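Local coordinates for alanyl-tRNA synthetase (Aquifex aeolicus, PDB 3G98), which attaches alanine to tRNA and, through the C-Ala domain seen here, probably brings editing and aminoacylation together on one tRNA, at residues A[9-14]-A[104-109]; A[18-23]-A[44-49]; A[34-39]-A[57-62]; A[64-69]-A[86-91]; A[74-79]-A[95-100]. One frame throughout, in Å; residues are numbered along the deposited sequence.

Contact 1 of 5, residues A[9-14]-A[104-109]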
# COMPACT_ATOMS: atom_id res chain seq x y z
N PHE A 9 -2.70 13.80 3.94
CA PHE A 9 -3.27 12.63 3.26
C PHE A 9 -4.22 11.84 4.16
O PHE A 9 -4.17 11.97 5.39
CB PHE A 9 -2.15 11.71 2.76
CG PHE A 9 -1.01 12.45 2.11
CD1 PHE A 9 0.21 12.60 2.76
CD2 PHE A 9 -1.17 13.02 0.85
CE1 PHE A 9 1.25 13.29 2.17
CE2 PHE A 9 -0.12 13.72 0.25
CZ PHE A 9 1.09 13.85 0.91
N THR A 10 -5.08 11.03 3.55
CA THR A 10 -5.89 10.05 4.29
C THR A 10 -5.41 8.64 3.95
O THR A 10 -5.52 8.19 2.80
CB THR A 10 -7.40 10.18 3.99
OG1 THR A 10 -7.88 11.47 4.38
CG2 THR A 10 -8.20 9.12 4.74
N LEU A 11 -4.88 7.95 4.95
CA LEU A 11 -4.35 6.60 4.75
C LEU A 11 -5.38 5.53 5.08
O LEU A 11 -5.96 5.53 6.16
CB LEU A 11 -3.08 6.38 5.59
CG LEU A 11 -2.47 4.98 5.51
CD1 LEU A 11 -2.00 4.67 4.10
CD2 LEU A 11 -1.32 4.84 6.51
N HIS A 12 -5.62 4.64 4.12
CA HIS A 12 -6.47 3.47 4.32
C HIS A 12 -5.58 2.23 4.24
O HIS A 12 -4.86 2.02 3.25
CB HIS A 12 -7.56 3.39 3.24
CG HIS A 12 -8.38 4.63 3.12
ND1 HIS A 12 -9.49 4.88 3.91
CD2 HIS A 12 -8.25 5.71 2.31
CE1 HIS A 12 -10.00 6.05 3.60
NE2 HIS A 12 -9.27 6.58 2.63
N TYR A 13 -5.61 1.40 5.27
CA TYR A 13 -4.72 0.26 5.29
C TYR A 13 -5.28 -0.94 6.00
O TYR A 13 -6.11 -0.84 6.90
CB TYR A 13 -3.35 0.65 5.87
CG TYR A 13 -3.38 0.93 7.36
CD1 TYR A 13 -3.15 -0.09 8.28
CD2 TYR A 13 -3.67 2.20 7.84
CE1 TYR A 13 -3.19 0.16 9.65
CE2 TYR A 13 -3.71 2.46 9.21
CZ TYR A 13 -3.47 1.44 10.10
OH TYR A 13 -3.51 1.68 11.46
N GLY A 14 -4.79 -2.11 5.59
CA GLY A 14 -5.20 -3.34 6.24
C GLY A 14 -4.62 -4.54 5.54
O GLY A 14 -4.24 -4.47 4.38
N LEU A 104 6.35 2.45 8.79
CA LEU A 104 7.25 3.08 7.82
C LEU A 104 6.50 3.98 6.83
O LEU A 104 6.93 5.09 6.55
CB LEU A 104 8.06 2.03 7.05
CG LEU A 104 9.01 2.56 5.95
CD1 LEU A 104 9.99 3.58 6.51
CD2 LEU A 104 9.77 1.44 5.26
N LEU A 105 5.39 3.49 6.29
CA LEU A 105 4.60 4.28 5.35
C LEU A 105 4.09 5.56 5.99
O LEU A 105 4.12 6.63 5.37
CB LEU A 105 3.42 3.46 4.78
CG LEU A 105 2.50 4.19 3.80
CD1 LEU A 105 3.28 4.77 2.63
CD2 LEU A 105 1.38 3.26 3.31
N LYS A 106 3.63 5.48 7.23
CA LYS A 106 3.18 6.69 7.91
C LYS A 106 4.32 7.67 8.06
O LYS A 106 4.13 8.88 7.90
CB LYS A 106 2.57 6.37 9.27
CG LYS A 106 1.24 5.64 9.19
CD LYS A 106 0.73 5.31 10.57
CE LYS A 106 -0.51 4.43 10.52
NZ LYS A 106 -1.05 4.19 11.90
N GLU A 107 5.51 7.16 8.36
CA GLU A 107 6.68 8.02 8.50
C GLU A 107 7.04 8.64 7.15
O GLU A 107 7.45 9.80 7.07
CB GLU A 107 7.86 7.22 9.04
CG GLU A 107 9.12 8.06 9.24
CD GLU A 107 8.90 9.16 10.25
OE1 GLU A 107 8.93 8.86 11.46
OE2 GLU A 107 8.71 10.33 9.83
N ILE A 108 6.87 7.86 6.09
CA ILE A 108 7.12 8.36 4.75
C ILE A 108 6.14 9.47 4.41
O ILE A 108 6.54 10.54 3.94
CB ILE A 108 7.05 7.24 3.70
CG1 ILE A 108 8.32 6.38 3.76
CG2 ILE A 108 6.89 7.83 2.29
CD1 ILE A 108 8.23 5.10 2.93
N LEU A 109 4.86 9.24 4.67
CA LEU A 109 3.83 10.23 4.37
C LEU A 109 3.97 11.52 5.16
O LEU A 109 3.59 12.59 4.68
CB LEU A 109 2.44 9.64 4.61
CG LEU A 109 2.04 8.51 3.66
CD1 LEU A 109 0.60 8.07 3.97
CD2 LEU A 109 2.19 8.93 2.20
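Strand segment 9-14 and helix segment 104-109 run almost antiparallel, at 168° between their N-to-C directions, with the two axes 10.7 Å apart at closest approach. Alternate strand residues, Phe9, Leu11 and Tyr13, send their CB atoms toward the helix, which answers with Leu105, Lys106 and Leu109. Leu11 is central. With CG anti to the backbone N (chi1 177°), it splits its methyls between two partners: Leu11 CD1 meets Leu105 CD2 at 3.7 Å, the two side chains crossing obliquely, and Leu11 CD2 lies 3.8 Å from Lys106 CG. Leu109 CD1 stands a little further from the same Leu11 CD1, at 4.3 Å. This is the packing of a helix on the face of a sheet in an alpha/beta sandwich, with helix 98-110 lying over strands 9-17 and 38-46; Leu105 reaches Phe41 and Leu11 touches Val39, both on the neighbouring strand. At one end, the Phe9 ring turns its edge to the helix, CE1 meeting Leu109 O in the ring plane at 3.5 Å, while CD1 is 4.1 Å from Leu109 CB. Val64 backs both Phe9 and Leu109. At the other end, Lys106 is extended beyond CG, and the Lys106 and Tyr13 side chains cross at about a right angle, with Lys106 CE 4.0 Å from Tyr13 CE2. Lys106 NZ stands 3.5 Å from Tyr13 OH, but its salt bridge is with Glu4 of strand 2-6.

Contact 2 of 5, residues A[18-23]-A[44-49]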
# COMPACT_ATOMS: atom_id res chain seq x y z
N GLU A 18 -6.06 -14.45 2.40
CA GLU A 18 -6.50 -15.24 1.26
C GLU A 18 -7.13 -14.47 0.09
O GLU A 18 -7.82 -15.06 -0.74
CB GLU A 18 -7.47 -16.35 1.71
CG GLU A 18 -7.08 -17.03 3.02
CD GLU A 18 -5.78 -17.82 2.92
OE1 GLU A 18 -5.25 -18.01 1.80
OE2 GLU A 18 -5.28 -18.27 3.98
N VAL A 19 -6.88 -13.16 -0.00
CA VAL A 19 -7.38 -12.38 -1.13
C VAL A 19 -6.45 -12.52 -2.33
O VAL A 19 -5.23 -12.41 -2.19
CB VAL A 19 -7.55 -10.89 -0.75
CG1 VAL A 19 -7.79 -10.04 -1.99
CG2 VAL A 19 -8.70 -10.74 0.24
N GLU A 20 -7.01 -12.76 -3.52
CA GLU A 20 -6.19 -12.88 -4.72
C GLU A 20 -5.54 -11.55 -5.09
O GLU A 20 -6.15 -10.49 -4.91
CB GLU A 20 -7.01 -13.44 -5.89
CG GLU A 20 -7.58 -14.83 -5.63
CD GLU A 20 -6.51 -15.85 -5.29
OE1 GLU A 20 -5.36 -15.70 -5.75
OE2 GLU A 20 -6.82 -16.81 -4.55
N PRO A 21 -4.31 -11.60 -5.60
CA PRO A 21 -3.54 -10.40 -5.94
C PRO A 21 -4.31 -9.47 -6.87
O PRO A 21 -4.31 -8.26 -6.67
CB PRO A 21 -2.32 -10.95 -6.68
CG PRO A 21 -2.18 -12.34 -6.20
CD PRO A 21 -3.56 -12.83 -5.90
N GLU A 22 -4.95 -10.02 -7.90
CA GLU A 22 -5.66 -9.18 -8.86
C GLU A 22 -6.89 -8.52 -8.23
O GLU A 22 -7.25 -7.38 -8.57
CB GLU A 22 -6.00 -9.95 -10.14
CG GLU A 22 -4.80 -10.11 -11.09
CD GLU A 22 -4.23 -8.77 -11.57
OE1 GLU A 22 -5.03 -7.90 -11.98
OE2 GLU A 22 -3.00 -8.58 -11.54
N GLU A 23 -7.51 -9.23 -7.29
CA GLU A 23 -8.65 -8.72 -6.53
C GLU A 23 -8.20 -7.62 -5.57
O GLU A 23 -8.86 -6.58 -5.42
CB GLU A 23 -9.31 -9.87 -5.76
CG GLU A 23 -10.07 -10.86 -6.64
CD GLU A 23 -10.60 -12.07 -5.87
OE1 GLU A 23 -10.25 -12.23 -4.67
OE2 GLU A 23 -11.35 -12.85 -6.47
N SER A 44 -2.48 -8.91 1.28
CA SER A 44 -3.16 -10.19 1.44
C SER A 44 -2.15 -11.23 1.86
O SER A 44 -1.14 -11.44 1.19
CB SER A 44 -3.80 -10.62 0.13
OG SER A 44 -4.35 -11.93 0.25
N ARG A 45 -2.42 -11.86 3.00
CA ARG A 45 -1.58 -12.93 3.50
C ARG A 45 -2.09 -14.25 2.95
O ARG A 45 -3.27 -14.59 3.13
CB ARG A 45 -1.60 -12.97 5.03
CG ARG A 45 -0.58 -13.93 5.59
CD ARG A 45 -0.73 -14.18 7.08
NE ARG A 45 0.28 -15.14 7.52
CZ ARG A 45 1.13 -14.95 8.52
NH1 ARG A 45 1.09 -13.83 9.23
NH2 ARG A 45 2.02 -15.89 8.82
N LYS A 46 -1.22 -15.00 2.29
CA LYS A 46 -1.52 -16.38 1.91
C LYS A 46 -0.46 -17.28 2.53
O LYS A 46 0.61 -17.48 1.95
CB LYS A 46 -1.55 -16.53 0.39
CG LYS A 46 -2.77 -15.87 -0.26
CD LYS A 46 -2.61 -15.70 -1.76
CE LYS A 46 -3.10 -16.91 -2.54
NZ LYS A 46 -3.21 -16.60 -4.00
N GLY A 47 -0.75 -17.80 3.72
CA GLY A 47 0.21 -18.61 4.45
C GLY A 47 1.43 -17.78 4.80
O GLY A 47 1.32 -16.78 5.51
N ASP A 48 2.59 -18.19 4.31
CA ASP A 48 3.83 -17.50 4.65
C ASP A 48 4.26 -16.49 3.58
O ASP A 48 5.39 -15.98 3.61
CB ASP A 48 4.95 -18.51 4.92
CG ASP A 48 4.83 -19.15 6.30
OD1 ASP A 48 4.30 -18.49 7.22
OD2 ASP A 48 5.28 -20.30 6.45
N LYS A 49 3.35 -16.19 2.66
CA LYS A 49 3.61 -15.18 1.64
C LYS A 49 2.69 -13.99 1.83
O LYS A 49 1.61 -14.11 2.43
CB LYS A 49 3.44 -15.77 0.24
CG LYS A 49 4.36 -16.94 -0.06
CD LYS A 49 5.82 -16.57 0.23
CE LYS A 49 6.74 -17.78 0.06
NZ LYS A 49 6.65 -18.35 -1.31
O HOH W 1 -3.28 -16.93 4.93
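Segment 18-23 turns from strand 9-17 into helix 21-31, and segment 44-49 carries the end of strand 38-46, so the contact lies within the beta-alpha-beta unit built from these elements. The tight part is formed by backbone and a small hydroxyl. Glu18 N gives a nearly straight hydrogen bond (169°) to Arg45 O at 2.9 Å, meeting that oxygen from above its carbonyl plane. Next to it, the buried Ser44 holds OG anti to its backbone N (chi1 174°), which carries the hydroxyl across to Val19. There Ser44 OG donates a short 2.6 Å bond to Val19 O, in the carbonyl plane and on a lone pair, while Val19 CB rests 3.5 Å from Ser44 OG. Leu24 of the helix packs against both Val19 and Ser44. Toward solvent the contact loosens into long charged chains. Lys46, bent at chi3 (89°), brings NZ to Glu20 OE1 at 2.9 Å in a salt bridge, NZ coming from above the carboxylate plane. Glu20 occupies the N-cap position of helix 21-31. Beyond the salt bridge, a type II' turn from Lys46 to Lys49 closes the hairpin, with Gly47 at positive phi. Arg45 NE curls back to Gly47 O at 2.8 Å, and its NH1 pairs with Asp96 in a salt bridge. On this exposed side a single water joins the segments, 2.6 Å from Glu18 OE2 and 2.9 Å from Gly47 N, whose N-H it accepts.

Contact 3 of 5, residues A[34-39]-A[57-62]; sequences RTKKDV and SKEISD
The open end of the beta-hairpin made by strands 38-46 and 49-56 is closed here, where the entry to the first strand meets the turn that leaves the second. Ser57 N still makes a strand-like bond to Asp38 O, 2.9 Å long and in the carbonyl plane. The return bond has changed partner: Asp38 N points to the side-chain oxygen Ser57 OG at 2.8 Å, bent to 150°. That hydroxyl is gripped again by a hydrogen bond with Arg32 O, just beyond helix 21-31. Ile60 fills the corner beside this pair. Its CB faces the opposing backbone, and CG1 stands in the crowded position between backbone N and carbonyl carbon (chi1 65°). From CB, the CG2 branch presses on the carbonyl of Lys36, with Ile60 CG2 3.2 Å from Lys36 O. The other branch runs through CG1 to its tip, CD1, which lies 3.5 Å from Asp38 O and 3.9 Å from Val39 CG2, crossing the valine at about a right angle; Phe9 of strand 9-17 also touches this isoleucine. Outside, Glu59, bent at chi2 (84°), crosses the aliphatic part of Lys36 obliquely. The charged tips diverge, leaving Lys36 NZ 6.1 Å from Glu59 OE2, so the carboxylate meets the lysine's methylenes and not its ammonium: Lys36 CG sits 3.6 Å from Glu59 CD.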
# COMPACT_ATOMS: atom_id res chain seq x y z
N ARG A 34 -11.87 7.52 -4.12
CA ARG A 34 -12.78 8.11 -3.15
C ARG A 34 -12.64 9.63 -3.11
O ARG A 34 -13.57 10.36 -3.47
CB ARG A 34 -12.48 7.52 -1.77
CG ARG A 34 -13.68 7.33 -0.84
CD ARG A 34 -14.41 8.64 -0.55
NE ARG A 34 -15.11 8.60 0.73
CZ ARG A 34 -16.10 7.77 1.02
NH1 ARG A 34 -16.51 6.88 0.12
NH2 ARG A 34 -16.68 7.82 2.21
N THR A 35 -11.48 10.09 -2.68
CA THR A 35 -11.21 11.52 -2.61
C THR A 35 -10.06 11.90 -3.53
O THR A 35 -9.77 11.21 -4.51
CB THR A 35 -10.86 11.97 -1.16
OG1 THR A 35 -9.60 11.41 -0.77
CG2 THR A 35 -11.94 11.53 -0.18
N LYS A 36 -9.42 13.02 -3.22
CA LYS A 36 -8.28 13.49 -4.00
C LYS A 36 -7.00 13.45 -3.16
O LYS A 36 -5.95 13.92 -3.60
CB LYS A 36 -8.53 14.90 -4.52
CG LYS A 36 -9.66 14.99 -5.55
CD LYS A 36 -9.81 16.40 -6.09
CE LYS A 36 -10.17 17.38 -4.98
NZ LYS A 36 -10.28 18.78 -5.49
N LYS A 37 -7.10 12.89 -1.96
CA LYS A 37 -5.96 12.80 -1.05
C LYS A 37 -5.80 11.43 -0.41
O LYS A 37 -5.22 11.32 0.67
CB LYS A 37 -6.07 13.87 0.04
CG LYS A 37 -7.35 13.79 0.86
CD LYS A 37 -7.40 14.87 1.93
CE LYS A 37 -6.58 14.48 3.15
NZ LYS A 37 -6.54 15.58 4.16
N ASP A 38 -6.30 10.38 -1.06
CA ASP A 38 -6.25 9.03 -0.51
C ASP A 38 -4.94 8.30 -0.82
O ASP A 38 -4.42 8.38 -1.94
CB ASP A 38 -7.40 8.18 -1.06
CG ASP A 38 -8.76 8.72 -0.65
OD1 ASP A 38 -8.91 9.18 0.50
OD2 ASP A 38 -9.68 8.67 -1.50
N VAL A 39 -4.42 7.60 0.18
CA VAL A 39 -3.31 6.68 0.01
C VAL A 39 -3.81 5.34 0.55
O VAL A 39 -4.29 5.25 1.68
CB VAL A 39 -2.04 7.11 0.80
CG1 VAL A 39 -0.90 6.12 0.57
CG2 VAL A 39 -1.60 8.53 0.41
N SER A 57 -4.61 8.56 -4.81
CA SER A 57 -5.45 9.42 -5.63
C SER A 57 -4.59 10.02 -6.73
O SER A 57 -3.48 10.48 -6.47
CB SER A 57 -6.04 10.54 -4.78
OG SER A 57 -6.93 10.04 -3.81
N LYS A 58 -5.09 10.04 -7.96
CA LYS A 58 -4.25 10.48 -9.07
C LYS A 58 -3.70 11.89 -8.85
O LYS A 58 -2.58 12.20 -9.28
CB LYS A 58 -4.98 10.37 -10.41
CG LYS A 58 -4.11 10.80 -11.59
CD LYS A 58 -4.16 9.79 -12.73
CE LYS A 58 -3.04 10.10 -13.74
NZ LYS A 58 -2.75 8.91 -14.61
N GLU A 59 -4.46 12.73 -8.15
CA GLU A 59 -4.07 14.12 -7.91
C GLU A 59 -2.79 14.26 -7.08
O GLU A 59 -2.12 15.28 -7.15
CB GLU A 59 -5.20 14.90 -7.24
CG GLU A 59 -6.42 15.12 -8.13
CD GLU A 59 -7.39 13.95 -8.13
OE1 GLU A 59 -7.11 12.93 -7.46
OE2 GLU A 59 -8.44 14.05 -8.80
N ILE A 60 -2.45 13.24 -6.29
CA ILE A 60 -1.29 13.33 -5.39
C ILE A 60 -0.14 12.40 -5.79
O ILE A 60 0.77 12.15 -5.00
CB ILE A 60 -1.69 13.06 -3.92
CG1 ILE A 60 -2.19 11.63 -3.74
CG2 ILE A 60 -2.74 14.06 -3.47
CD1 ILE A 60 -2.36 11.21 -2.29
N SER A 61 -0.18 11.92 -7.03
CA SER A 61 0.86 11.05 -7.61
C SER A 61 2.29 11.58 -7.51
O SER A 61 3.23 10.81 -7.33
CB SER A 61 0.54 10.76 -9.09
OG SER A 61 -0.63 9.97 -9.22
N ASP A 62 2.46 12.89 -7.67
CA ASP A 62 3.80 13.48 -7.54
C ASP A 62 4.21 13.56 -6.09
O ASP A 62 5.38 13.39 -5.76
CB ASP A 62 3.86 14.88 -8.19
CG ASP A 62 4.10 14.82 -9.69
OD1 ASP A 62 4.38 13.72 -10.21
OD2 ASP A 62 4.01 15.88 -10.35

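Contact 4 of 5, residues A[64-69]-A[86-91]; sequences VNAKEV and DLAQGG
Ala66 sets its methyl against that of Ala88, CB to CB at 3.9 Å, with no longer side chain of the two segments between them. Each methyl also meets backbone of the opposite segment. Ala88 CB sits 3.4 Å from Ala66 O, and Ala66 CB is 3.9 Å from Leu87 N, over the peptide that joins Asp86 to the strand. With only methyls at both positions, the first turn of helix 66-76 lies close on strand 87-92: Ala66 CA and Ala88 CA are 5.5 Å apart. No hydrogen bond crosses between the segments. The helix start is held locally instead, by Asn65 at the N-cap. Its CG is anti to the backbone N (chi1 -168°), which turns OD1 back to accept a weak, strongly bent bond from Lys67 N at 3.0 Å, while Asn65 O takes the N-H of Val69 at 3.0 Å. Ala66 is further tied to Ala85 by a backbone hydrogen bond and touches Ile54 of the adjacent strand 49-56. The strand alternates: while Ala88 turns to helix 66-76, Gln89 points away from it and hydrogen-bonds Arg25 of helix 21-31, Asn51 and Pro21 O. Asp86, also pointing away from the helix, pairs with Arg32 in a salt bridge. Helix 66-76 thus packs on one face of the sheet and helix 21-31, reached by Gln89, on the other, as in an alpha/beta sandwich.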
# COMPACT_ATOMS: atom_id res chain seq x y z
N VAL A 64 3.00 11.59 -3.49
CA VAL A 64 3.20 10.23 -3.01
C VAL A 64 3.32 9.31 -4.22
O VAL A 64 2.32 8.94 -4.84
CB VAL A 64 2.04 9.75 -2.12
CG1 VAL A 64 2.32 8.32 -1.62
CG2 VAL A 64 1.83 10.71 -0.96
N ASN A 65 4.56 8.98 -4.56
CA ASN A 65 4.85 8.18 -5.73
C ASN A 65 4.82 6.69 -5.39
O ASN A 65 5.70 6.19 -4.67
CB ASN A 65 6.22 8.59 -6.29
CG ASN A 65 6.47 8.03 -7.67
OD1 ASN A 65 6.09 6.91 -7.98
ND2 ASN A 65 7.13 8.82 -8.52
N ALA A 66 3.82 5.98 -5.90
CA ALA A 66 3.65 4.58 -5.54
C ALA A 66 4.82 3.72 -6.03
O ALA A 66 5.13 2.70 -5.42
CB ALA A 66 2.32 4.03 -6.05
N LYS A 67 5.46 4.16 -7.11
CA LYS A 67 6.67 3.52 -7.63
C LYS A 67 7.76 3.46 -6.56
O LYS A 67 8.42 2.43 -6.38
CB LYS A 67 7.21 4.29 -8.84
CG LYS A 67 6.80 3.77 -10.20
CD LYS A 67 7.54 4.54 -11.31
CE LYS A 67 7.78 3.66 -12.52
NZ LYS A 67 8.48 4.39 -13.61
N GLU A 68 7.98 4.58 -5.87
CA GLU A 68 9.01 4.66 -4.85
C GLU A 68 8.56 3.92 -3.59
O GLU A 68 9.27 3.08 -3.05
CB GLU A 68 9.30 6.11 -4.47
CG GLU A 68 9.72 7.00 -5.62
CD GLU A 68 10.04 8.41 -5.17
OE1 GLU A 68 10.50 8.56 -4.01
OE2 GLU A 68 9.84 9.35 -5.96
N VAL A 69 7.36 4.26 -3.15
CA VAL A 69 6.84 3.79 -1.88
C VAL A 69 6.64 2.27 -1.84
O VAL A 69 6.82 1.65 -0.80
CB VAL A 69 5.51 4.50 -1.56
CG1 VAL A 69 4.96 4.03 -0.22
CG2 VAL A 69 5.73 6.00 -1.53
N ASP A 86 0.70 6.11 -9.53
CA ASP A 86 -0.59 6.13 -8.84
C ASP A 86 -1.04 4.76 -8.32
O ASP A 86 -1.93 4.69 -7.47
CB ASP A 86 -1.69 6.75 -9.71
CG ASP A 86 -2.00 5.91 -10.94
OD1 ASP A 86 -1.07 5.59 -11.70
OD2 ASP A 86 -3.19 5.58 -11.14
N LEU A 87 -0.41 3.70 -8.83
CA LEU A 87 -0.76 2.33 -8.45
C LEU A 87 0.40 1.36 -8.69
O LEU A 87 0.87 1.17 -9.83
CB LEU A 87 -2.01 1.87 -9.20
CG LEU A 87 -2.68 0.57 -8.76
CD1 LEU A 87 -3.25 0.68 -7.35
CD2 LEU A 87 -3.78 0.16 -9.74
N ALA A 88 0.84 0.71 -7.62
CA ALA A 88 1.97 -0.23 -7.69
C ALA A 88 1.70 -1.45 -6.81
O ALA A 88 0.88 -1.39 -5.90
CB ALA A 88 3.25 0.48 -7.27
N GLN A 89 2.40 -2.55 -7.07
CA GLN A 89 2.10 -3.82 -6.41
C GLN A 89 3.36 -4.67 -6.29
O GLN A 89 4.30 -4.52 -7.08
CB GLN A 89 1.01 -4.56 -7.20
CG GLN A 89 0.63 -5.95 -6.70
CD GLN A 89 -0.71 -6.43 -7.29
OE1 GLN A 89 -1.08 -6.04 -8.40
NE2 GLN A 89 -1.43 -7.26 -6.54
N GLY A 90 3.39 -5.55 -5.30
CA GLY A 90 4.54 -6.43 -5.10
C GLY A 90 4.22 -7.66 -4.28
O GLY A 90 3.10 -7.81 -3.75
N GLY A 91 5.20 -8.55 -4.17
CA GLY A 91 5.07 -9.74 -3.34
C GLY A 91 6.27 -9.84 -2.43
O GLY A 91 7.35 -9.30 -2.74

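Contact 5 of 5, residues A[74-79]-A[95-100]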
# COMPACT_ATOMS: atom_id res chain seq x y z
N GLY A 74 7.96 -2.70 0.47
CA GLY A 74 8.39 -4.00 -0.04
C GLY A 74 9.63 -4.53 0.67
O GLY A 74 9.70 -5.71 1.01
N LYS A 75 10.60 -3.66 0.89
CA LYS A 75 11.81 -4.05 1.61
C LYS A 75 11.49 -4.63 2.99
O LYS A 75 12.02 -5.67 3.38
CB LYS A 75 12.78 -2.87 1.73
CG LYS A 75 13.98 -3.15 2.62
CD LYS A 75 14.98 -2.02 2.53
CE LYS A 75 16.27 -2.36 3.25
NZ LYS A 75 17.27 -1.29 3.03
N VAL A 76 10.63 -3.94 3.73
CA VAL A 76 10.20 -4.38 5.06
C VAL A 76 9.50 -5.75 5.01
O VAL A 76 9.69 -6.60 5.90
CB VAL A 76 9.28 -3.33 5.72
CG1 VAL A 76 8.69 -3.85 7.01
CG2 VAL A 76 10.06 -2.04 5.96
N LEU A 77 8.73 -5.98 3.96
CA LEU A 77 7.98 -7.22 3.80
C LEU A 77 8.81 -8.31 3.11
O LEU A 77 8.27 -9.34 2.71
CB LEU A 77 6.69 -6.95 3.02
CG LEU A 77 5.71 -6.02 3.74
CD1 LEU A 77 4.50 -5.73 2.84
CD2 LEU A 77 5.25 -6.66 5.05
N LYS A 78 10.12 -8.07 3.00
CA LYS A 78 11.05 -9.00 2.35
C LYS A 78 10.57 -9.31 0.94
O LYS A 78 10.41 -10.48 0.56
CB LYS A 78 11.22 -10.28 3.18
CG LYS A 78 11.71 -10.02 4.61
CD LYS A 78 13.12 -9.46 4.61
CE LYS A 78 13.69 -9.39 6.02
NZ LYS A 78 15.13 -8.96 5.97
N GLY A 79 10.31 -8.25 0.17
CA GLY A 79 9.84 -8.39 -1.19
C GLY A 79 10.17 -7.18 -2.04
O GLY A 79 10.94 -6.30 -1.63
N PRO A 95 4.96 -11.91 5.98
CA PRO A 95 3.61 -11.40 6.26
C PRO A 95 3.51 -10.77 7.64
O PRO A 95 2.79 -9.78 7.82
CB PRO A 95 2.74 -12.66 6.21
CG PRO A 95 3.54 -13.67 5.47
CD PRO A 95 4.98 -13.36 5.76
N ASP A 96 4.26 -11.32 8.60
CA ASP A 96 4.19 -10.83 9.98
C ASP A 96 4.74 -9.42 10.14
O ASP A 96 4.63 -8.82 11.21
CB ASP A 96 4.94 -11.78 10.91
CG ASP A 96 4.21 -13.08 11.12
OD1 ASP A 96 2.99 -13.13 10.84
OD2 ASP A 96 4.86 -14.05 11.55
N LYS A 97 5.34 -8.90 9.07
CA LYS A 97 5.95 -7.58 9.14
C LYS A 97 5.07 -6.45 8.59
O LYS A 97 5.53 -5.33 8.41
CB LYS A 97 7.32 -7.60 8.44
CG LYS A 97 8.37 -8.38 9.23
CD LYS A 97 9.76 -8.25 8.62
CE LYS A 97 10.36 -6.85 8.82
NZ LYS A 97 11.54 -6.61 7.91
N PHE A 98 3.79 -6.74 8.38
CA PHE A 98 2.87 -5.70 7.89
C PHE A 98 2.75 -4.48 8.81
O PHE A 98 2.81 -3.34 8.34
CB PHE A 98 1.49 -6.28 7.58
CG PHE A 98 0.51 -5.27 7.05
CD1 PHE A 98 -0.46 -4.72 7.88
CD2 PHE A 98 0.56 -4.87 5.72
CE1 PHE A 98 -1.37 -3.79 7.39
CE2 PHE A 98 -0.35 -3.93 5.22
CZ PHE A 98 -1.32 -3.40 6.06
N PRO A 99 2.57 -4.70 10.13
CA PRO A 99 2.50 -3.54 11.03
C PRO A 99 3.73 -2.63 10.91
O PRO A 99 3.60 -1.40 10.95
CB PRO A 99 2.41 -4.18 12.42
CG PRO A 99 1.83 -5.53 12.18
CD PRO A 99 2.39 -5.97 10.85
N GLU A 100 4.91 -3.23 10.78
CA GLU A 100 6.14 -2.46 10.64
C GLU A 100 6.18 -1.71 9.30
O GLU A 100 6.67 -0.57 9.21
CB GLU A 100 7.35 -3.39 10.78
CG GLU A 100 7.60 -3.89 12.21
CD GLU A 100 6.57 -4.90 12.74
OE1 GLU A 100 5.86 -5.56 11.94
OE2 GLU A 100 6.47 -5.03 13.97
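A lysine from the start of one helix reaches over the end of another and bonds a backbone carbonyl there. Lys97, at the N-cap position of helix 98-110, donates from NZ to Val76 O at 2.7 Å, in the carbonyl plane and on a lone pair. The chain runs toward the oxygen from CG and bends at chi3 (71°), so that it wraps round it: Lys97 CD is 3.2 Å and CE 3.0 Å from Val76 O. A positive charge at the carboxyl end of helix 66-76 would be expected to suit the helix dipole. Lys78 NZ, 4.7 Å from Lys97 NZ, is a like charge and would be expected to repel it, perhaps easing the loss of a proton from one of them. The helix ends in a Schellman motif. Lys78 is its C-prime residue with positive phi (54°), Gly79 N bonds Gly74 O and Lys78 N bonds Lys75 O. Beside the lysine chain the packing is apolar. Leu77 CD2 lies against the peptide between Lys97 and Phe98, 3.6 Å from both Lys97 C and Phe98 N, and the same leucine touches Phe52 and Ala101. Val76, with CG1 anti to its backbone N, puts that methyl 4.0 Å from Glu100 CB and 3.9 Å from Lys97 CE. Phe98 points away from the helix end and sets its ring near that of Phe41 on strand 38-46, the planes about 30° apart.

Overall arrangement
Contacts 1, 4 and 5 gather around helices 66-76 and 98-110: contact 4 is buried, while contacts 1 and 5 run from core to surface. Contact 4 is methyl against methyl; contact 1 mixes leucine packing with a lysine paired to Glu4; contact 5 adds a lysine hydrogen bond to a carbonyl at a helix end. Leu105 against Val69 and Leu104 against Val76 join these helices. Contacts 2 and 3 sit at opposite ends of strand 38-46, with centres about 25 Å apart, and rely more on backbone and serine hydrogen bonds. Contact 2, the surface one, adds salt bridges and water, and Arg45 links it to Asp96 of contact 5.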